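Local coordinates for methyl-accepting chemotaxis protein, putative (Geobacter sulfurreducens, PDB 3OOV) that probably takes part in chemotaxis signalling, this GAF-domain fragment being consistent with a sensory module of a methyl-accepting chemotaxis receptor, at residues T77-D82 / I117-V122. Residues are numbered along the deposited sequence; the frame is centred on the assembly and turned at random.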
ATOM      1  N   THR A  77     -10.282  -5.284   7.314  1.00 15.45           N
ATOM      2  CA  THR A  77     -10.413  -4.187   8.274  1.00 16.60           C
ATOM      3  C   THR A  77      -9.211  -3.228   8.235  1.00 15.86           C
ATOM      4  O   THR A  77      -9.385  -1.989   8.348  1.00 16.33           O
ATOM      5  CB  THR A  77     -10.530  -4.789   9.690  1.00 15.98           C
ATOM      6  OG1 THR A  77     -11.722  -5.552   9.705  1.00 14.42           O
ATOM      7  CG2 THR A  77     -10.611  -3.674  10.806  1.00 16.96           C
ATOM      8  N   LYS A  78      -7.997  -3.772   8.110  1.00 15.51           N
ATOM      9  CA  LYS A  78      -6.812  -2.866   8.054  1.00 16.06           C
ATOM     10  C   LYS A  78      -6.819  -2.024   6.852  1.00 16.12           C
ATOM     11  O   LYS A  78      -6.440  -0.833   6.943  1.00 16.96           O
ATOM     12  CB  LYS A  78      -5.493  -3.610   8.161  1.00 16.05           C
ATOM     13  CG  LYS A  78      -5.216  -4.081   9.564  1.00 17.60           C
ATOM     14  CD  LYS A  78      -4.532  -5.439   9.593  1.00 26.16           C
ATOM     15  CE  LYS A  78      -3.098  -5.292   9.170  1.00 28.44           C
ATOM     16  NZ  LYS A  78      -2.412  -4.301  10.141  1.00 36.01           N
ATOM     17  N   CYS A  79      -7.183  -2.615   5.690  1.00 15.07           N
ATOM     18  CA  CYS A  79      -7.341  -1.805   4.478  1.00 15.27           C
ATOM     19  C   CYS A  79      -8.303  -0.608   4.715  1.00 15.51           C
ATOM     20  O   CYS A  79      -8.032   0.568   4.308  1.00 13.90           O
ATOM     21  CB  CYS A  79      -7.928  -2.655   3.321  1.00 15.59           C
ATOM     22  SG  CYS A  79      -8.216  -1.703   1.827  1.00 17.45           S
ATOM     23  N   PHE A  80      -9.463  -0.935   5.285  1.00 14.90           N
ATOM     24  CA  PHE A  80     -10.526   0.053   5.482  1.00 15.57           C
ATOM     25  C   PHE A  80     -10.020   1.181   6.447  1.00 16.95           C
ATOM     26  O   PHE A  80     -10.140   2.374   6.129  1.00 15.11           O
ATOM     27  CB  PHE A  80     -11.758  -0.608   6.097  1.00 15.66           C
ATOM     28  CG  PHE A  80     -12.910   0.335   6.276  1.00 15.41           C
ATOM     29  CD1 PHE A  80     -13.817   0.550   5.211  1.00 14.07           C
ATOM     30  CD2 PHE A  80     -13.102   0.999   7.490  1.00 13.41           C
ATOM     31  CE1 PHE A  80     -14.878   1.432   5.362  1.00 16.19           C
ATOM     32  CE2 PHE A  80     -14.173   1.877   7.664  1.00 18.05           C
ATOM     33  CZ  PHE A  80     -15.076   2.074   6.605  1.00 17.54           C
ATOM     34  N   THR A  81      -9.443   0.778   7.579  1.00 17.01           N
ATOM     35  CA  THR A  81      -8.938   1.722   8.600  1.00 19.50           C
ATOM     36  C   THR A  81      -7.783   2.628   8.086  1.00 19.27           C
ATOM     37  O   THR A  81      -7.771   3.833   8.304  1.00 19.78           O
ATOM     38  CB  THR A  81      -8.577   0.935   9.893  1.00 19.42           C
ATOM     39  OG1 THR A  81      -9.724   0.137  10.269  1.00 26.02           O
ATOM     40  CG2 THR A  81      -8.443   1.826  11.055  1.00 25.47           C
ATOM     41  N   ASP A  82      -6.828   2.052   7.363  1.00 18.51           N
ATOM     42  CA  ASP A  82      -5.610   2.756   6.957  1.00 17.75           C
ATOM     43  C   ASP A  82      -5.732   3.368   5.570  1.00 16.16           C
ATOM     44  O   ASP A  82      -4.796   4.017   5.081  1.00 14.84           O
ATOM     45  CB  ASP A  82      -4.431   1.771   6.889  1.00 18.36           C
ATOM     46  CG  ASP A  82      -4.098   1.096   8.217  1.00 20.97           C
ATOM     47  OD1 ASP A  82      -4.661   1.454   9.267  1.00 27.07           O
ATOM     48  OD2 ASP A  82      -3.254   0.141   8.194  1.00 25.81           O
ATOM     49  N   ILE A 117      -6.531  -6.113  -1.508  1.00 13.33           N
ATOM     50  CA  ILE A 117      -7.671  -5.313  -0.948  1.00 13.08           C
ATOM     51  C   ILE A 117      -7.343  -3.846  -1.186  1.00 13.96           C
ATOM     52  O   ILE A 117      -6.238  -3.368  -0.866  1.00 12.46           O
ATOM     53  CB  ILE A 117      -7.862  -5.479   0.562  1.00 11.91           C
ATOM     54  CG1 ILE A 117      -7.558  -6.909   1.073  1.00 12.83           C
ATOM     55  CG2 ILE A 117      -9.252  -4.892   0.970  1.00 10.25           C
ATOM     56  CD1 ILE A 117      -8.602  -8.059   0.541  1.00 10.56           C
ATOM     57  N   CYS A 118      -8.323  -3.141  -1.717  1.00 14.04           N
ATOM     58  CA  CYS A 118      -8.144  -1.778  -2.163  1.00 14.75           C
ATOM     59  C   CYS A 118      -9.316  -0.944  -1.581  1.00 14.55           C
ATOM     60  O   CYS A 118     -10.451  -1.353  -1.692  1.00 16.19           O
ATOM     61  CB  CYS A 118      -8.108  -1.737  -3.676  1.00 12.53           C
ATOM     62  SG  CYS A 118      -8.140  -0.044  -4.282  1.00 19.26           S
ATOM     63  N   PRO A 119      -9.026   0.158  -0.889  1.00 15.18           N
ATOM     64  CA  PRO A 119     -10.099   0.904  -0.198  1.00 14.92           C
ATOM     65  C   PRO A 119     -10.869   1.709  -1.237  1.00 16.21           C
ATOM     66  O   PRO A 119     -10.295   2.073  -2.258  1.00 16.06           O
ATOM     67  CB  PRO A 119      -9.329   1.857   0.730  1.00 15.09           C
ATOM     68  CG  PRO A 119      -7.975   2.167  -0.095  1.00 14.41           C
ATOM     69  CD  PRO A 119      -7.698   0.818  -0.786  1.00 15.73           C
ATOM     70  N   ILE A 120     -12.159   1.931  -1.014  1.00 15.18           N
ATOM     71  CA  ILE A 120     -12.912   2.880  -1.835  1.00 15.97           C
ATOM     72  C   ILE A 120     -12.954   4.154  -0.987  1.00 17.18           C
ATOM     73  O   ILE A 120     -13.417   4.134   0.139  1.00 14.87           O
ATOM     74  CB  ILE A 120     -14.341   2.359  -2.095  1.00 15.29           C
ATOM     75  CG1 ILE A 120     -14.262   1.006  -2.885  1.00 13.96           C
ATOM     76  CG2 ILE A 120     -15.184   3.486  -2.838  1.00 15.80           C
ATOM     77  CD1 ILE A 120     -15.523   0.136  -2.759  1.00  6.43           C
ATOM     78  N   VAL A 121     -12.424   5.254  -1.494  1.00 19.22           N
ATOM     79  CA  VAL A 121     -12.172   6.386  -0.612  1.00 21.21           C
ATOM     80  C   VAL A 121     -12.942   7.543  -1.156  1.00 24.24           C
ATOM     81  O   VAL A 121     -12.852   7.882  -2.355  1.00 24.19           O
ATOM     82  CB  VAL A 121     -10.639   6.746  -0.489  1.00 21.97           C
ATOM     83  CG1 VAL A 121     -10.434   8.030   0.365  1.00 23.15           C
ATOM     84  CG2 VAL A 121      -9.826   5.571   0.131  1.00 21.51           C
ATOM     85  N   VAL A 122     -13.744   8.141  -0.277  1.00 27.41           N
ATOM     86  CA  VAL A 122     -14.463   9.382  -0.609  1.00 29.79           C
ATOM     87  C   VAL A 122     -14.014  10.486   0.365  1.00 30.38           C
ATOM     88  O   VAL A 122     -14.041  10.304   1.577  1.00 30.80           O
ATOM     89  CB  VAL A 122     -15.996   9.125  -0.652  1.00 30.15           C
ATOM     90  CG1 VAL A 122     -16.796  10.415  -0.348  1.00 32.51           C
ATOM     91  CG2 VAL A 122     -16.375   8.526  -2.000  1.00 30.53           C
TER
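Cys79 drops from helix 74-82 onto Ile117 and Pro119 of strand 115-122, joining the helix to one face of the antiparallel sheet of a GAF domain. The axes of 77-82 and 117-122 approach to 7.6 Å, with their N-to-C directions 36° apart, and the slim cysteine suits so close a meeting. Cys79 CB rests 3.5 Å from Ile117 CG2. One bond further on, SG lies anti to its own backbone N (chi1 177°); there Cys79 SG stays 3.5 Å from Ile117 CG2 while reaching Pro119, the next residue whose CB points toward the helix. Cys79 SG stands over the face of the pyrrolidine ring, nearest Pro119 N at 3.4 Å and 3.7 Å from Pro119 CD.

The beta-branch of Ile117 suits its place by holding CG2 close to the backbone, against Cys79; the end of the side chain leads away from the helix, and the residue also touches Ala131 of strand 125-133. Pro119's ring carbons supply apolar surface, and its imide N carries no hydrogen to donate to the sulfur. Between them Cys118 points to the other face, packing on Ile149 and Lys150 of helix 143-167. No hydrogen bond crosses between the segments; Cys79 SG completes the contact over the peptide link, 3.7 Å from Cys118 C.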